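Local structure of ORF98 PTP-2 (Cydia pomonella granulosis virus, 6I28) at residues A[88-91]-A[92-96]; A[81-84]-A[85-89]; A[156-159]-A[160-163]. The protein probably dephosphorylates phosphotyrosine and phosphoserine or phosphothreonine in proteins, possibly MAP kinases, as a viral member of the dual-specificity phosphatase family. All coordinates share one frame; numbering follows the deposited sequence.

Contact 1. Residues A[88-91]-A[92-96]; sequences YLWL and KIHNE
Trp90 and His94, one helical turn apart, stack their rings near the C-terminal end of helix 82-95, in the catalytic domain of a dual-specificity phosphatase. The stack is of the offset kind: the imidazole and the five-membered ring of Trp90 have centroids 4.0 Å apart and planes inclined at 25°. His94 CB lies almost squarely over the six-membered ring, 3.8 Å from its centroid, so the histidine spans both parts of the indole. Its CG stands beside the backbone N, which turns the imidazole back over the preceding turn and puts ND1 near Trp90 O, at the imidazole edge, in a weak hydrogen bond that helps to fix the rotation of the ring.

A second i to i+4 pair is a CH-pi contact, with Lys92 CG over one face of the Tyr88 ring. The bend of the lysine at chi2 (-61°) then carries the chain on until CE is 3.6 Å from Tyr88 CE1. Beyond the ring, Tyr88 OH bonds to Gly62 O. Lys92 NZ is held in a salt bridge by Glu96 OE1 at 2.8 Å and in another by Asp63, while Glu96 OE1 also pairs with Lys98.

Among the backbone bonds, those from Lys92 N, Ile93 N and His94 N are regular i to i+4 links. The last turn widens: Leu91 O accepts Asn95 N, which sits 44° out of the carbonyl plane, and also a weak bond from Glu96 N at 3.1 Å.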
ATOM      1  N   TYR A  88       2.062  -8.597   6.394  1.00 15.37           N
ATOM      2  CA  TYR A  88       3.061  -7.693   6.946  1.00 14.25           C
ATOM      3  C   TYR A  88       2.421  -6.423   7.497  1.00 14.13           C
ATOM      4  O   TYR A  88       2.654  -6.010   8.647  1.00 17.60           O
ATOM      5  CB  TYR A  88       4.078  -7.365   5.884  1.00 16.14           C
ATOM      6  CG  TYR A  88       5.200  -6.491   6.349  1.00 17.70           C
ATOM      7  CD1 TYR A  88       6.310  -7.026   7.012  1.00 19.08           C
ATOM      8  CD2 TYR A  88       5.162  -5.119   6.155  1.00 19.93           C
ATOM      9  CE1 TYR A  88       7.309  -6.204   7.403  1.00 19.38           C
ATOM     10  CE2 TYR A  88       6.187  -4.304   6.547  1.00 19.02           C
ATOM     11  CZ  TYR A  88       7.280  -4.850   7.173  1.00 19.92           C
ATOM     12  OH  TYR A  88       8.265  -3.968   7.568  1.00 22.37           O
ATOM     13  N   LEU A  89       1.532  -5.809   6.702  1.00 13.85           N
ATOM     14  CA  LEU A  89       0.880  -4.607   7.212  1.00 14.43           C
ATOM     15  C   LEU A  89       0.083  -4.911   8.483  1.00 17.35           C
ATOM     16  O   LEU A  89       0.134  -4.159   9.456  1.00 16.05           O
ATOM     17  CB  LEU A  89      -0.040  -4.076   6.136  1.00 14.05           C
ATOM     18  CG  LEU A  89       0.669  -3.499   4.886  1.00 17.09           C
ATOM     19  CD1 LEU A  89      -0.447  -3.298   3.831  1.00 19.46           C
ATOM     20  CD2 LEU A  89       1.399  -2.239   5.126  1.00 17.08           C
ATOM     21  N   TRP A  90      -0.705  -5.985   8.460  1.00 18.02           N
ATOM     22  CA  TRP A  90      -1.563  -6.338   9.584  1.00 19.39           C
ATOM     23  C   TRP A  90      -0.726  -6.559  10.855  1.00 20.24           C
ATOM     24  O   TRP A  90      -1.042  -6.015  11.916  1.00 22.06           O
ATOM     25  CB  TRP A  90      -2.408  -7.545   9.194  1.00 22.53           C
ATOM     26  CG  TRP A  90      -3.652  -7.619  10.088  1.00 26.70           C
ATOM     27  CD1 TRP A  90      -4.907  -7.071   9.819  1.00 24.67           C
ATOM     28  CD2 TRP A  90      -3.738  -8.192  11.362  1.00 31.23           C
ATOM     29  NE1 TRP A  90      -5.741  -7.298  10.848  1.00 28.69           N
ATOM     30  CE2 TRP A  90      -5.056  -7.989  11.821  1.00 32.36           C
ATOM     31  CE3 TRP A  90      -2.831  -8.871  12.171  1.00 32.37           C
ATOM     32  CZ2 TRP A  90      -5.478  -8.424  13.039  1.00 33.80           C
ATOM     33  CZ3 TRP A  90      -3.247  -9.298  13.369  1.00 32.51           C
ATOM     34  CH2 TRP A  90      -4.565  -9.080  13.810  1.00 36.32           C
ATOM     35  N   LEU A  91       0.418  -7.219  10.733  0.57 20.56           N
ATOM     36  CA  LEU A  91       1.205  -7.509  11.915  0.57 22.81           C
ATOM     37  C   LEU A  91       1.940  -6.269  12.435  0.57 21.62           C
ATOM     38  O   LEU A  91       2.093  -6.114  13.668  0.57 21.79           O
ATOM     39  CB  LEU A  91       2.176  -8.657  11.608  0.57 25.91           C
ATOM     40  CG  LEU A  91       1.528 -10.000  11.255  0.57 29.78           C
ATOM     41  CD1 LEU A  91       2.527 -10.950  10.561  0.57 31.68           C
ATOM     42  CD2 LEU A  91       0.948 -10.663  12.531  0.57 31.77           C
ATOM     43  N   LYS A  92       2.394  -5.390  11.533  1.00 18.99           N
ATOM     44  CA  LYS A  92       3.018  -4.133  11.958  1.00 18.94           C
ATOM     45  C   LYS A  92       2.007  -3.199  12.586  1.00 20.83           C
ATOM     46  O   LYS A  92       2.292  -2.539  13.589  1.00 22.55           O
ATOM     47  CB  LYS A  92       3.711  -3.470  10.788  1.00 19.03           C
ATOM     48  CG  LYS A  92       5.013  -4.241  10.367  1.00 20.48           C
ATOM     49  CD  LYS A  92       6.130  -4.355  11.431  1.00 22.81           C
ATOM     50  CE  LYS A  92       7.251  -5.226  10.907  1.00 22.36           C
ATOM     51  NZ  LYS A  92       8.348  -5.284  11.928  1.00 20.73           N
ATOM     52  N   ILE A  93       0.812  -3.133  12.022  1.00 21.33           N
ATOM     53  CA  ILE A  93      -0.190  -2.229  12.560  1.00 22.55           C
ATOM     54  C   ILE A  93      -0.763  -2.768  13.866  1.00 22.89           C
ATOM     55  O   ILE A  93      -0.740  -2.075  14.881  1.00 22.93           O
ATOM     56  CB  ILE A  93      -1.262  -1.965  11.503  1.00 24.51           C
ATOM     57  CG1 ILE A  93      -0.634  -1.145  10.367  1.00 24.13           C
ATOM     58  CG2 ILE A  93      -2.437  -1.256  12.084  1.00 27.85           C
ATOM     59  CD1 ILE A  93      -1.455  -1.189   9.105  1.00 23.28           C
ATOM     60  N   HIS A  94      -1.261  -4.009  13.868  1.00 25.61           N
ATOM     61  CA  HIS A  94      -1.994  -4.531  15.022  1.00 29.48           C
ATOM     62  C   HIS A  94      -1.091  -5.125  16.101  1.00 30.28           C
ATOM     63  O   HIS A  94      -1.411  -5.027  17.290  1.00 32.28           O
ATOM     64  CB  HIS A  94      -2.998  -5.581  14.530  1.00 34.83           C
ATOM     65  CG  HIS A  94      -4.144  -4.975  13.809  1.00 39.19           C
ATOM     66  ND1 HIS A  94      -4.180  -4.854  12.439  1.00 42.43           N
ATOM     67  CD2 HIS A  94      -5.242  -4.336  14.279  1.00 41.56           C
ATOM     68  CE1 HIS A  94      -5.285  -4.230  12.085  1.00 45.06           C
ATOM     69  NE2 HIS A  94      -5.945  -3.905  13.183  1.00 43.30           N
ATOM     70  N   ASN A  95      -0.024  -5.812  15.742  1.00 30.55           N
ATOM     71  CA  ASN A  95       0.798  -6.424  16.778  1.00 32.81           C
ATOM     72  C   ASN A  95       1.955  -5.550  17.233  1.00 31.14           C
ATOM     73  O   ASN A  95       2.379  -5.638  18.396  1.00 31.59           O
ATOM     74  CB  ASN A  95       1.310  -7.776  16.286  1.00 37.58           C
ATOM     75  CG  ASN A  95       0.171  -8.777  16.065  1.00 43.24           C
ATOM     76  OD1 ASN A  95       0.027  -9.368  14.991  1.00 45.93           O
ATOM     77  ND2 ASN A  95      -0.668  -8.926  17.061  1.00 45.73           N
ATOM     78  N   GLU A  96       2.486  -4.709  16.361  1.00 28.80           N
ATOM     79  CA  GLU A  96       3.602  -3.861  16.723  1.00 30.00           C
ATOM     80  C   GLU A  96       3.235  -2.397  16.720  1.00 32.16           C
ATOM     81  O   GLU A  96       4.045  -1.583  17.143  1.00 29.83           O
ATOM     82  CB  GLU A  96       4.779  -4.058  15.773  1.00 30.60           C
ATOM     83  CG  GLU A  96       5.110  -5.478  15.609  1.00 31.29           C
ATOM     84  CD  GLU A  96       6.408  -5.720  14.895  1.00 34.96           C
ATOM     85  OE1 GLU A  96       6.967  -4.758  14.360  1.00 34.81           O
ATOM     86  OE2 GLU A  96       6.881  -6.900  14.911  1.00 37.79           O
TER

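Contact 2. Residues A[81-84]-A[85-89]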
ATOM      1  N   ASN A  81       2.588 -11.328  -4.399  1.00 19.95           N
ATOM      2  CA  ASN A  81       2.983 -11.022  -3.032  1.00 20.21           C
ATOM      3  C   ASN A  81       1.872 -10.360  -2.221  1.00 18.63           C
ATOM      4  O   ASN A  81       2.104  -9.928  -1.099  1.00 17.95           O
ATOM      5  CB  ASN A  81       4.213 -10.131  -3.097  1.00 22.85           C
ATOM      6  CG  ASN A  81       5.454 -10.893  -3.448  1.00 25.77           C
ATOM      7  OD1 ASN A  81       6.072 -11.483  -2.570  1.00 28.29           O
ATOM      8  ND2 ASN A  81       5.825 -10.915  -4.742  1.00 25.01           N
ATOM      9  N   LEU A  82       0.648 -10.271  -2.772  1.00 18.28           N
ATOM     10  CA  LEU A  82      -0.388  -9.512  -2.081  1.00 19.63           C
ATOM     11  C   LEU A  82      -0.687 -10.062  -0.694  1.00 18.84           C
ATOM     12  O   LEU A  82      -0.770  -9.288   0.265  1.00 17.47           O
ATOM     13  CB  LEU A  82      -1.649  -9.482  -2.918  1.00 19.98           C
ATOM     14  CG  LEU A  82      -2.666  -8.426  -2.578  1.00 22.98           C
ATOM     15  CD1 LEU A  82      -2.113  -7.003  -2.717  1.00 22.87           C
ATOM     16  CD2 LEU A  82      -3.896  -8.632  -3.446  1.00 26.85           C
ATOM     17  N   GLU A  83      -0.731 -11.383  -0.546  1.00 19.80           N
ATOM     18  CA  GLU A  83      -1.040 -11.987   0.757  1.00 19.48           C
ATOM     19  C   GLU A  83       0.068 -11.714   1.765  1.00 18.85           C
ATOM     20  O   GLU A  83      -0.205 -11.243   2.874  1.00 17.63           O
ATOM     21  CB  GLU A  83      -1.275 -13.482   0.625  1.00 20.50           C
ATOM     22  CG  GLU A  83      -1.661 -14.105   1.944  1.00 22.24           C
ATOM     23  CD  GLU A  83      -3.063 -13.769   2.377  1.00 23.53           C
ATOM     24  OE1 GLU A  83      -3.840 -13.288   1.525  1.00 22.53           O
ATOM     25  OE2 GLU A  83      -3.382 -14.001   3.578  1.00 23.34           O
ATOM     26  N   MET A  84       1.322 -11.940   1.385  1.00 18.95           N
ATOM     27  CA  MET A  84       2.450 -11.629   2.259  1.00 18.75           C
ATOM     28  C   MET A  84       2.454 -10.146   2.631  1.00 17.28           C
ATOM     29  O   MET A  84       2.591  -9.772   3.802  1.00 17.65           O
ATOM     30  CB  MET A  84       3.760 -12.037   1.563  1.00 20.73           C
ATOM     31  CG  MET A  84       5.037 -11.810   2.368  1.00 27.91           C
ATOM     32  SD  MET A  84       5.571 -10.062   2.275  1.00 28.40           S
ATOM     33  CE  MET A  84       6.245  -9.993   0.606  1.00 27.44           C
ATOM     34  N   LEU A  85       2.191  -9.268   1.666  1.00 16.70           N
ATOM     35  CA  LEU A  85       2.198  -7.845   1.964  1.00 17.65           C
ATOM     36  C   LEU A  85       1.085  -7.483   2.938  1.00 16.00           C
ATOM     37  O   LEU A  85       1.280  -6.712   3.875  1.00 17.01           O
ATOM     38  CB  LEU A  85       2.037  -7.059   0.669  1.00 19.08           C
ATOM     39  CG  LEU A  85       3.325  -7.008  -0.178  1.00 19.93           C
ATOM     40  CD1 LEU A  85       2.981  -6.571  -1.580  1.00 21.27           C
ATOM     41  CD2 LEU A  85       4.392  -6.061   0.461  1.00 18.54           C
ATOM     42  N   PHE A  86      -0.116  -7.979   2.682  1.00 13.44           N
ATOM     43  CA  PHE A  86      -1.209  -7.755   3.621  1.00 15.58           C
ATOM     44  C   PHE A  86      -0.874  -8.167   5.043  1.00 18.85           C
ATOM     45  O   PHE A  86      -1.124  -7.409   5.997  1.00 17.54           O
ATOM     46  CB  PHE A  86      -2.497  -8.445   3.182  1.00 16.93           C
ATOM     47  CG  PHE A  86      -3.632  -8.247   4.161  1.00 19.35           C
ATOM     48  CD1 PHE A  86      -4.409  -7.106   4.129  1.00 19.88           C
ATOM     49  CD2 PHE A  86      -3.833  -9.143   5.198  1.00 19.69           C
ATOM     50  CE1 PHE A  86      -5.377  -6.920   5.038  1.00 21.74           C
ATOM     51  CE2 PHE A  86      -4.803  -8.925   6.120  1.00 19.14           C
ATOM     52  CZ  PHE A  86      -5.619  -7.836   5.983  1.00 20.56           C
ATOM     53  N   ASN A  87      -0.323  -9.375   5.202  1.00 19.15           N
ATOM     54  CA  ASN A  87       0.002  -9.896   6.522  1.00 19.90           C
ATOM     55  C   ASN A  87       1.090  -9.086   7.173  1.00 18.56           C
ATOM     56  O   ASN A  87       1.030  -8.834   8.382  1.00 20.00           O
ATOM     57  CB  ASN A  87       0.397 -11.332   6.405  1.00 23.30           C
ATOM     58  CG  ASN A  87      -0.772 -12.203   6.142  1.00 23.13           C
ATOM     59  OD1 ASN A  87      -1.852 -11.954   6.635  1.00 26.17           O
ATOM     60  ND2 ASN A  87      -0.570 -13.244   5.354  1.00 22.73           N
ATOM     61  N   TYR A  88       2.062  -8.597   6.394  1.00 15.37           N
ATOM     62  CA  TYR A  88       3.061  -7.693   6.946  1.00 14.25           C
ATOM     63  C   TYR A  88       2.421  -6.423   7.497  1.00 14.13           C
ATOM     64  O   TYR A  88       2.654  -6.010   8.647  1.00 17.60           O
ATOM     65  CB  TYR A  88       4.078  -7.365   5.884  1.00 16.14           C
ATOM     66  CG  TYR A  88       5.200  -6.491   6.349  1.00 17.70           C
ATOM     67  CD1 TYR A  88       6.310  -7.026   7.012  1.00 19.08           C
ATOM     68  CD2 TYR A  88       5.162  -5.119   6.155  1.00 19.93           C
ATOM     69  CE1 TYR A  88       7.309  -6.204   7.403  1.00 19.38           C
ATOM     70  CE2 TYR A  88       6.187  -4.304   6.547  1.00 19.02           C
ATOM     71  CZ  TYR A  88       7.280  -4.850   7.173  1.00 19.92           C
ATOM     72  OH  TYR A  88       8.265  -3.968   7.568  1.00 22.37           O
ATOM     73  N   LEU A  89       1.532  -5.809   6.702  1.00 13.85           N
ATOM     74  CA  LEU A  89       0.880  -4.607   7.212  1.00 14.43           C
ATOM     75  C   LEU A  89       0.083  -4.911   8.483  1.00 17.35           C
ATOM     76  O   LEU A  89       0.134  -4.159   9.456  1.00 16.05           O
ATOM     77  CB  LEU A  89      -0.040  -4.076   6.136  1.00 14.05           C
ATOM     78  CG  LEU A  89       0.669  -3.499   4.886  1.00 17.09           C
ATOM     79  CD1 LEU A  89      -0.447  -3.298   3.831  1.00 19.46           C
ATOM     80  CD2 LEU A  89       1.399  -2.239   5.126  1.00 17.08           C
TER
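Leu85 CG and CD1 lie against the carbonyl oxygen of Asn81, with CG 3.3 Å from Asn81 O. The leucine reaches it because its CG stands beside its own backbone N (chi1 -76°), which turns the branch back toward the preceding turn; CD1 also meets Asn81 CB at 4.1 Å. The same Asn81 O accepts the backbone bond from Leu85 N. Asn81 is the N-cap of helix 82-95, but its side chain makes no capping bond; ND2 bonds to Ala77 O, in the helix before.

These are the first turns of helix 82-95, which packs against the central sheet of the phosphatase domain, with Leu85 buried between Leu65 and Val43 of two strands and Leu114 of helix 110-123. Met84 takes a folded shape, bent at both chi2 and chi3, that carries SD to 3.5 Å from Leu85 N and CE to 4.2 Å from Leu85 CG.

On another side of the helix, Glu83 bends at chi2 (73°) and brings OE2 to Asn87 ND2 in a weak hydrogen bond of 3.4 Å, the carboxylate and amide meeting steeply turned, their planes 76° apart. Glu83 OE1 makes a salt bridge to Arg121, which also has a cation-pi contact with Phe86.

Contact 3. Residues A[156-159]-A[160-163]; sequences YSYV and DNKL
This is a tight-turn contact at the surface, where strand 154-159 reverses into strand 162-167 at the end of a two-stranded antiparallel hairpin, its centre about 30 Å from that of the chain. Two backbone bonds close the turn between Val159 and Lys162, the hydrogen-bonded pair. Val159 N gives a nearly straight bond to Lys162 O (2.9 Å, 165° at the hydrogen). The reverse bond, from Lys162 N to Val159 O, is as short but less straight, and its donor stands well out of the carbonyl plane.

One step along, Tyr158 and Leu163 form the non-hydrogen-bonded pair. Here the contacts are softer: Tyr158 CA approaches Lys162 O at 3.3 Å and Leu163 CA approaches Ser157 O, both as CA-H...O contacts. Their side chains share one face of the hairpin, and Leu163 CD2 reaches Tyr158 CB at 4.1 Å while its CD1 meets Tyr156 CB.

The Tyr158 side chain leans along the strand toward the turn, its CG opposite the backbone N (chi1 164°), and runs alongside Asn161, pointing the same way. Its hydroxyl donates to Asn161 OD1 at 3.0 Å. That oxygen lies at the edge of the phenol, in the ring plane, whereas the hydroxyl sits above the amide carbonyl plane; ring and amide are turned 70° apart. Where the chain enters the turn, Val159 CG2 comes to 3.5 Å from Asp160 OD2 of the next residue.

Asp160 and Asn161 occupy the two corners with positive phi, as the type I' turn of a two-residue beta hairpin requires.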
ATOM      1  N   TYR A 156     -19.153 -12.016  -4.167  1.00 24.44           N
ATOM      2  CA  TYR A 156     -20.489 -11.605  -3.819  1.00 25.01           C
ATOM      3  C   TYR A 156     -21.313 -12.861  -3.677  1.00 23.10           C
ATOM      4  O   TYR A 156     -21.420 -13.636  -4.638  1.00 22.38           O
ATOM      5  CB  TYR A 156     -21.069 -10.687  -4.899  1.00 28.45           C
ATOM      6  CG  TYR A 156     -20.238  -9.454  -5.101  1.00 32.98           C
ATOM      7  CD1 TYR A 156     -19.107  -9.468  -5.938  1.00 31.34           C
ATOM      8  CD2 TYR A 156     -20.575  -8.265  -4.462  1.00 34.90           C
ATOM      9  CE1 TYR A 156     -18.345  -8.347  -6.116  1.00 33.88           C
ATOM     10  CE2 TYR A 156     -19.779  -7.125  -4.624  1.00 35.82           C
ATOM     11  CZ  TYR A 156     -18.659  -7.179  -5.441  1.00 37.11           C
ATOM     12  OH  TYR A 156     -17.885  -6.044  -5.629  1.00 41.97           O
ATOM     13  N   SER A 157     -21.920 -13.042  -2.504  1.00 25.15           N
ATOM     14  CA  SER A 157     -22.660 -14.249  -2.175  1.00 27.66           C
ATOM     15  C   SER A 157     -24.083 -13.889  -1.830  1.00 30.05           C
ATOM     16  O   SER A 157     -24.325 -12.889  -1.131  1.00 27.94           O
ATOM     17  CB  SER A 157     -22.049 -15.022  -1.012  1.00 31.67           C
ATOM     18  OG  SER A 157     -20.794 -15.462  -1.454  1.00 36.88           O
ATOM     19  N   TYR A 158     -25.008 -14.718  -2.299  1.00 34.30           N
ATOM     20  CA  TYR A 158     -26.414 -14.500  -2.054  1.00 39.57           C
ATOM     21  C   TYR A 158     -26.794 -15.054  -0.686  1.00 39.81           C
ATOM     22  O   TYR A 158     -26.472 -16.197  -0.367  1.00 42.76           O
ATOM     23  CB  TYR A 158     -27.281 -15.191  -3.111  1.00 46.16           C
ATOM     24  CG  TYR A 158     -28.704 -15.269  -2.615  1.00 52.04           C
ATOM     25  CD1 TYR A 158     -29.156 -16.340  -1.817  1.00 55.56           C
ATOM     26  CD2 TYR A 158     -29.585 -14.239  -2.887  1.00 53.64           C
ATOM     27  CE1 TYR A 158     -30.461 -16.372  -1.325  1.00 57.04           C
ATOM     28  CE2 TYR A 158     -30.872 -14.267  -2.415  1.00 56.53           C
ATOM     29  CZ  TYR A 158     -31.322 -15.325  -1.633  1.00 57.73           C
ATOM     30  OH  TYR A 158     -32.641 -15.311  -1.185  1.00 60.54           O
ATOM     31  N   VAL A 159     -27.463 -14.255   0.128  1.00 39.25           N
ATOM     32  CA  VAL A 159     -28.059 -14.751   1.368  1.00 43.09           C
ATOM     33  C   VAL A 159     -29.220 -13.827   1.741  1.00 48.19           C
ATOM     34  O   VAL A 159     -29.089 -12.597   1.701  1.00 48.56           O
ATOM     35  CB  VAL A 159     -26.995 -14.850   2.470  1.00 44.73           C
ATOM     36  CG1 VAL A 159     -26.398 -13.494   2.769  1.00 44.72           C
ATOM     37  CG2 VAL A 159     -27.567 -15.506   3.745  1.00 46.10           C
ATOM     38  N   ASP A 160     -30.364 -14.415   2.082  1.00 53.64           N
ATOM     39  CA  ASP A 160     -31.519 -13.685   2.607  1.00 60.83           C
ATOM     40  C   ASP A 160     -31.834 -12.473   1.739  1.00 57.59           C
ATOM     41  O   ASP A 160     -32.001 -11.349   2.217  1.00 57.68           O
ATOM     42  CB  ASP A 160     -31.294 -13.281   4.067  1.00 71.48           C
ATOM     43  CG  ASP A 160     -31.040 -14.486   4.982  1.00 80.17           C
ATOM     44  OD1 ASP A 160     -31.760 -15.508   4.854  1.00 82.00           O
ATOM     45  OD2 ASP A 160     -30.123 -14.403   5.830  1.00 83.76           O
ATOM     46  N   ASN A 161     -31.925 -12.724   0.438  1.00 53.91           N
ATOM     47  CA  ASN A 161     -32.324 -11.719  -0.539  1.00 49.89           C
ATOM     48  C   ASN A 161     -31.373 -10.544  -0.573  1.00 47.43           C
ATOM     49  O   ASN A 161     -31.767  -9.431  -0.894  1.00 47.29           O
ATOM     50  CB  ASN A 161     -33.755 -11.249  -0.284  1.00 48.93           C
ATOM     51  CG  ASN A 161     -34.739 -12.324  -0.610  1.00 48.51           C
ATOM     52  OD1 ASN A 161     -34.537 -13.078  -1.566  1.00 48.70           O
ATOM     53  ND2 ASN A 161     -35.799 -12.425   0.170  1.00 48.77           N
ATOM     54  N   LYS A 162     -30.097 -10.773  -0.254  1.00 46.54           N
ATOM     55  CA  LYS A 162     -29.069  -9.767  -0.432  1.00 48.11           C
ATOM     56  C   LYS A 162     -27.849 -10.393  -1.067  1.00 44.82           C
ATOM     57  O   LYS A 162     -27.655 -11.619  -1.018  1.00 42.81           O
ATOM     58  CB  LYS A 162     -28.675  -9.096   0.890  1.00 53.00           C
ATOM     59  CG  LYS A 162     -29.852  -8.689   1.752  1.00 57.88           C
ATOM     60  CD  LYS A 162     -29.388  -7.977   3.020  1.00 63.40           C
ATOM     61  CE  LYS A 162     -28.209  -6.980   2.744  1.00 68.01           C
ATOM     62  NZ  LYS A 162     -28.276  -5.713   3.564  1.00 70.66           N
ATOM     63  N   LEU A 163     -27.024  -9.558  -1.687  1.00 44.53           N
ATOM     64  CA  LEU A 163     -25.671  -9.949  -2.052  1.00 46.53           C
ATOM     65  C   LEU A 163     -24.753  -9.302  -1.032  1.00 41.74           C
ATOM     66  O   LEU A 163     -24.736  -8.070  -0.927  1.00 39.80           O
ATOM     67  CB  LEU A 163     -25.282  -9.512  -3.462  1.00 50.87           C
ATOM     68  CG  LEU A 163     -25.685 -10.412  -4.632  1.00 55.11           C
ATOM     69  CD1 LEU A 163     -25.092  -9.815  -5.948  1.00 59.97           C
ATOM     70  CD2 LEU A 163     -25.331 -11.872  -4.564  1.00 55.73           C
TER

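Contacts 1 and 2 are successive parts of helix 82-95 in the catalytic domain, sharing Tyr88 and Leu89, with centres about 10 Å apart: contact 2 covers its N-terminal turns, contact 1 its C-terminal end. Leu89, common to both, packs on Leu114 and Tyr118 of helix 110-123. That helix follows the loop after strand 100-103, which carries the CX5R signature that probably binds the substrate phosphate, as in the family, so contacts 1 and 2 flank the helix leaving that loop. Contact 3 lies at the far end of a projecting hairpin, its centre about 32 Å from that of contact 1 and 28 Å from that of contact 2; the nearest atoms of contacts 2 and 3 remain about 14 Å apart.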